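Local coordinates for protein alpha-fucosidase (Bifidobacterium bifidum, PDB 2EAB) that probably releases alpha-1,2-linked L-fucose from glycans by hydrolysis, this chain being the catalytic part of a longer, probably membrane-anchored protein, at residues T151-Y156 / F171-V176; G201-N206 / S269-V274. All blocks are in the same frame, centred on the assembly; numbering follows the deposited sequence.

Interaction 1 of 2, residues T151-Y156 / F171-V176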
loop_
_atom_site.group_PDB
_atom_site.type_symbol
_atom_site.label_atom_id
_atom_site.label_comp_id
_atom_site.label_asym_id
_atom_site.label_seq_id
_atom_site.Cartn_x
_atom_site.Cartn_y
_atom_site.Cartn_z
ATOM N N THR A 151 -11.541 38.780 -4.529
ATOM C CA THR A 151 -11.136 37.572 -3.802
ATOM C C THR A 151 -10.660 37.876 -2.376
ATOM O O THR A 151 -10.343 36.960 -1.609
ATOM C CB THR A 151 -10.006 36.818 -4.551
ATOM O OG1 THR A 151 -9.966 37.225 -5.924
ATOM C CG2 THR A 151 -10.221 35.318 -4.478
ATOM N N THR A 152 -10.618 39.162 -2.027
ATOM C CA THR A 152 -10.088 39.612 -0.738
ATOM C C THR A 152 -10.917 39.088 0.429
ATOM O O THR A 152 -12.135 39.281 0.483
ATOM C CB THR A 152 -9.986 41.153 -0.672
ATOM O OG1 THR A 152 -9.288 41.634 -1.826
ATOM C CG2 THR A 152 -9.235 41.596 0.585
ATOM N N VAL A 153 -10.240 38.411 1.353
ATOM C CA VAL A 153 -10.884 37.833 2.527
ATOM C C VAL A 153 -10.040 38.012 3.789
ATOM O O VAL A 153 -8.859 38.359 3.722
ATOM C CB VAL A 153 -11.196 36.315 2.344
ATOM C CG1 VAL A 153 -12.250 36.096 1.265
ATOM C CG2 VAL A 153 -9.926 35.517 2.047
ATOM N N THR A 154 -10.674 37.787 4.935
ATOM C CA THR A 154 -9.977 37.664 6.211
ATOM C C THR A 154 -10.463 36.397 6.907
ATOM O O THR A 154 -11.431 35.770 6.463
ATOM C CB THR A 154 -10.222 38.879 7.137
ATOM O OG1 THR A 154 -11.628 39.040 7.354
ATOM C CG2 THR A 154 -9.634 40.158 6.545
ATOM N N GLU A 155 -9.785 36.027 7.992
ATOM C CA GLU A 155 -10.146 34.860 8.807
ATOM C C GLU A 155 -10.235 33.570 7.987
ATOM O O GLU A 155 -11.062 32.692 8.268
ATOM C CB GLU A 155 -11.440 35.122 9.588
ATOM C CG GLU A 155 -11.297 36.256 10.601
ATOM C CD GLU A 155 -12.615 36.743 11.175
ATOM O OE1 GLU A 155 -13.601 35.978 11.192
ATOM O OE2 GLU A 155 -12.659 37.908 11.624
ATOM N N TYR A 156 -9.379 33.470 6.973
ATOM C CA TYR A 156 -9.345 32.289 6.121
ATOM C C TYR A 156 -8.645 31.125 6.797
ATOM O O TYR A 156 -7.547 31.276 7.324
ATOM C CB TYR A 156 -8.665 32.570 4.775
ATOM C CG TYR A 156 -8.698 31.356 3.874
ATOM C CD1 TYR A 156 -9.644 31.241 2.862
ATOM C CD2 TYR A 156 -7.806 30.297 4.063
ATOM C CE1 TYR A 156 -9.691 30.110 2.052
ATOM C CE2 TYR A 156 -7.850 29.165 3.266
ATOM C CZ TYR A 156 -8.788 29.077 2.265
ATOM O OH TYR A 156 -8.804 27.941 1.485
ATOM N N PHE A 171 -13.948 31.403 5.617
ATOM C CA PHE A 171 -13.393 32.735 5.388
ATOM C C PHE A 171 -14.478 33.787 5.529
ATOM O O PHE A 171 -15.665 33.477 5.439
ATOM C CB PHE A 171 -12.722 32.843 4.009
ATOM C CG PHE A 171 -13.626 32.503 2.857
ATOM C CD1 PHE A 171 -14.477 33.463 2.310
ATOM C CD2 PHE A 171 -13.620 31.222 2.309
ATOM C CE1 PHE A 171 -15.311 33.156 1.246
ATOM C CE2 PHE A 171 -14.453 30.904 1.238
ATOM C CZ PHE A 171 -15.301 31.873 0.705
ATOM N N LYS A 172 -14.053 35.026 5.754
ATOM C CA LYS A 172 -14.958 36.164 5.802
ATOM C C LYS A 172 -14.736 37.035 4.568
ATOM O O LYS A 172 -13.625 37.502 4.321
ATOM C CB LYS A 172 -14.746 36.974 7.085
ATOM C CG LYS A 172 -15.688 38.173 7.224
ATOM C CD LYS A 172 -15.566 38.858 8.578
ATOM C CE LYS A 172 -16.439 38.188 9.624
ATOM N NZ LYS A 172 -16.559 39.013 10.857
ATOM N N HIS A 173 -15.801 37.235 3.799
ATOM C CA HIS A 173 -15.759 38.051 2.593
ATOM C C HIS A 173 -16.838 39.120 2.669
ATOM O O HIS A 173 -18.023 38.802 2.808
ATOM C CB HIS A 173 -15.954 37.176 1.349
ATOM C CG HIS A 173 -16.006 37.946 0.066
ATOM N ND1 HIS A 173 -17.187 38.408 -0.476
ATOM C CD2 HIS A 173 -15.025 38.338 -0.780
ATOM C CE1 HIS A 173 -16.930 39.048 -1.603
ATOM N NE2 HIS A 173 -15.627 39.020 -1.810
ATOM N N ASP A 174 -16.415 40.384 2.601
ATOM C CA ASP A 174 -17.319 41.539 2.630
ATOM C C ASP A 174 -18.360 41.438 3.757
ATOM O O ASP A 174 -19.554 41.671 3.542
ATOM C CB ASP A 174 -17.986 41.720 1.257
ATOM C CG ASP A 174 -18.669 43.069 1.100
ATOM O OD1 ASP A 174 -18.120 44.088 1.574
ATOM O OD2 ASP A 174 -19.762 43.102 0.495
ATOM N N GLY A 175 -17.895 41.071 4.951
ATOM C CA GLY A 175 -18.741 41.012 6.143
ATOM C C GLY A 175 -19.440 39.691 6.410
ATOM O O GLY A 175 -19.984 39.486 7.497
ATOM N N VAL A 176 -19.422 38.790 5.428
ATOM C CA VAL A 176 -20.128 37.510 5.525
ATOM C C VAL A 176 -19.136 36.354 5.669
ATOM O O VAL A 176 -18.155 36.275 4.923
ATOM C CB VAL A 176 -21.042 37.266 4.290
ATOM C CG1 VAL A 176 -21.853 35.981 4.447
ATOM C CG2 VAL A 176 -21.972 38.453 4.058
HETATM O O HOH W 1 -13.678 40.770 2.182
HETATM O O HOH W 2 -12.964 40.240 5.288
HETATM O O HOH W 3 -15.418 37.263 12.742
#
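F171 lies between V153 and Y156, and its side chain crosses each of theirs at an oblique angle. CG1 of V153 comes within 3.6 Å of F171 CD1, while CD1 of the Y156 ring packs on F171 CB at 3.7 Å. With V153 CG1 anti to the carbonyl carbon (chi1 -66°), this methyl is also 3.9 Å from H173 CB and lies near the edge of the imidazole, so branched V153 touches both F171 and H173 with one methyl. The main chains are joined by a reciprocal pair of bonds, T154 N to K172 O (3.0 Å) and K172 N to T154 O (2.8 Å). Beside it, the side chains of E155 and K172 run alongside each other in the same direction. E155 OE2 and K172 NZ, 4.1 Å apart, are too far for a salt bridge, but a water donates to E155 OE1 and accepts from K172 NZ; long, flexible charged chains suit a place at the surface. Around the contact, H173 NE2 bonds to D150 O and its ring stacks on F148, while Y156 OH reaches G65 O. This is antiparallel pairing at the end of strand 166-173, flanked also by strand 176-185, where the chain turns a corner at E155 into strand 156-161.

Interaction 2 of 2, residues G201-N206 / S269-V274; sequences GKLNFN and SDAKAV
D270 N donates to N204 OD1 in a short, nearly straight bond (2.8 Å, 169° at the hydrogen), though the donor stands above the plane of the amide carbonyl. N204 CG is anti to the carbonyl carbon (chi1 -61°), beside its own backbone N, and N204 ND2 turns back to G201 O at 3.2 Å. Asparagine, with an acceptor and a donor on one flat group, thus ties the residues leading into its strand to the corner at D270. Waters link G201 O to D270 OD1 and G201 N to D270 O; glycine suits position 201, with its positive phi of 83°. The main chains add L203 N to A271 O (2.9 Å) and A271 N to L203 O (3.2 Å). Behind these polar groups, L203 CB lies 4.0 Å from A271 CB, where a small alanine suits the close backbones. L203 CD2 is 3.8 Å from V274 CG2, and the same methyl sits in the plane of the F205 ring at its edge, 3.6 Å from F205 CZ. Two residues, K202 and L203, sit opposite the single A271, just after the corner: a classic beta bulge. From there the chain enters strand 273-282 of the other sheet, consistent with the two-sheet antiparallel architecture of the galactose-mutarotase clan.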
loop_
_atom_site.group_PDB
_atom_site.type_symbol
_atom_site.label_atom_id
_atom_site.label_comp_id
_atom_site.label_asym_id
_atom_site.label_seq_id
_atom_site.Cartn_x
_atom_site.Cartn_y
_atom_site.Cartn_z
ATOM N N GLY A 201 -29.762 34.762 2.542
ATOM C CA GLY A 201 -29.766 35.254 1.165
ATOM C C GLY A 201 -28.396 35.395 0.523
ATOM O O GLY A 201 -28.295 35.711 -0.665
ATOM N N LYS A 202 -27.340 35.153 1.297
ATOM C CA LYS A 202 -25.973 35.378 0.823
ATOM C C LYS A 202 -25.293 34.153 0.207
ATOM O O LYS A 202 -24.205 34.273 -0.362
ATOM C CB LYS A 202 -25.099 35.984 1.930
ATOM C CG LYS A 202 -25.484 37.416 2.335
ATOM C CD LYS A 202 -25.551 38.381 1.144
ATOM C CE LYS A 202 -24.180 38.650 0.537
ATOM N NZ LYS A 202 -24.267 39.541 -0.653
ATOM N N LEU A 203 -25.918 32.984 0.321
ATOM C CA LEU A 203 -25.365 31.797 -0.327
ATOM C C LEU A 203 -25.829 31.730 -1.780
ATOM O O LEU A 203 -26.984 31.412 -2.073
ATOM C CB LEU A 203 -25.699 30.516 0.445
ATOM C CG LEU A 203 -24.927 29.247 0.050
ATOM C CD1 LEU A 203 -23.412 29.430 0.180
ATOM C CD2 LEU A 203 -25.398 28.074 0.887
ATOM N N ASN A 204 -24.907 32.068 -2.677
ATOM C CA ASN A 204 -25.150 32.111 -4.110
ATOM C C ASN A 204 -23.991 31.450 -4.836
ATOM O O ASN A 204 -22.843 31.878 -4.695
ATOM C CB ASN A 204 -25.296 33.561 -4.583
ATOM C CG ASN A 204 -26.452 34.278 -3.917
ATOM O OD1 ASN A 204 -27.599 34.136 -4.324
ATOM N ND2 ASN A 204 -26.148 35.056 -2.884
ATOM N N PHE A 205 -24.283 30.398 -5.595
ATOM C CA PHE A 205 -23.241 29.696 -6.340
ATOM C C PHE A 205 -23.788 28.841 -7.473
ATOM O O PHE A 205 -24.959 28.467 -7.483
ATOM C CB PHE A 205 -22.360 28.843 -5.408
ATOM C CG PHE A 205 -23.085 27.693 -4.772
ATOM C CD1 PHE A 205 -23.147 26.459 -5.409
ATOM C CD2 PHE A 205 -23.700 27.842 -3.534
ATOM C CE1 PHE A 205 -23.820 25.395 -4.831
ATOM C CE2 PHE A 205 -24.373 26.780 -2.944
ATOM C CZ PHE A 205 -24.433 25.552 -3.597
ATOM N N ASN A 206 -22.907 28.545 -8.423
ATOM C CA ASN A 206 -23.189 27.633 -9.511
ATOM C C ASN A 206 -22.416 26.341 -9.271
ATOM O O ASN A 206 -21.215 26.379 -8.998
ATOM C CB ASN A 206 -22.772 28.282 -10.833
ATOM C CG ASN A 206 -22.950 27.368 -12.021
ATOM O OD1 ASN A 206 -22.149 26.457 -12.245
ATOM N ND2 ASN A 206 -23.987 27.621 -12.810
ATOM N N SER A 269 -29.460 30.316 -5.521
ATOM C CA SER A 269 -29.573 31.750 -5.278
ATOM C C SER A 269 -30.379 32.038 -4.017
ATOM O O SER A 269 -31.327 31.319 -3.698
ATOM C CB SER A 269 -30.200 32.452 -6.484
ATOM O OG SER A 269 -31.512 31.977 -6.715
ATOM N N ASP A 270 -29.974 33.088 -3.303
ATOM C CA ASP A 270 -30.708 33.615 -2.142
ATOM C C ASP A 270 -30.880 32.605 -1.004
ATOM O O ASP A 270 -31.871 32.643 -0.265
ATOM C CB ASP A 270 -32.070 34.182 -2.576
ATOM C CG ASP A 270 -31.966 35.089 -3.790
ATOM O OD1 ASP A 270 -31.126 36.014 -3.774
ATOM O OD2 ASP A 270 -32.726 34.874 -4.758
ATOM N N ALA A 271 -29.906 31.709 -0.861
ATOM C CA ALA A 271 -29.947 30.692 0.181
ATOM C C ALA A 271 -29.101 31.101 1.383
ATOM O O ALA A 271 -28.446 32.147 1.368
ATOM C CB ALA A 271 -29.484 29.349 -0.374
ATOM N N LYS A 272 -29.131 30.271 2.423
ATOM C CA LYS A 272 -28.293 30.467 3.599
ATOM C C LYS A 272 -27.422 29.235 3.847
ATOM O O LYS A 272 -26.243 29.359 4.176
ATOM C CB LYS A 272 -29.144 30.782 4.833
ATOM C CG LYS A 272 -28.339 31.313 6.011
ATOM C CD LYS A 272 -29.202 31.502 7.247
ATOM C CE LYS A 272 -28.383 32.068 8.394
ATOM N NZ LYS A 272 -29.182 32.201 9.647
ATOM N N ALA A 273 -28.017 28.053 3.690
ATOM C CA ALA A 273 -27.308 26.788 3.872
ATOM C C ALA A 273 -27.848 25.727 2.922
ATOM O O ALA A 273 -29.058 25.634 2.695
ATOM C CB ALA A 273 -27.416 26.317 5.309
ATOM N N VAL A 274 -26.937 24.933 2.365
ATOM C CA VAL A 274 -27.296 23.854 1.446
ATOM C C VAL A 274 -26.456 22.605 1.717
ATOM O O VAL A 274 -25.321 22.697 2.188
ATOM C CB VAL A 274 -27.135 24.263 -0.055
ATOM C CG1 VAL A 274 -28.004 25.464 -0.408
ATOM C CG2 VAL A 274 -25.685 24.547 -0.400
HETATM O O HOH W 4 -31.656 32.583 2.726
HETATM O O HOH W 5 -30.928 37.325 -1.412
#

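Overall arrangement
Both interactions lie in the region assigned to the family 65-type N-terminal domain, far from the calcium-binding residues, with their centres about 16 Å apart. Interaction 1 is a surface contact joining a loop to strand 166-173 of the nine-stranded sheet. Interaction 2 is partly buried and pairs strands of the seven-stranded sheet, while its A273 and V274 already belong to the nine-stranded one. Each has one antiparallel hydrogen-bonded pair, but aromatic packing and a water-bridged charge pair supplement it in interaction 1, whereas an asparagine amide and a leucine, valine and phenylalanine cluster do so in interaction 2. The two touch directly where V176 CG2 meets K202 CG at 4.0 Å.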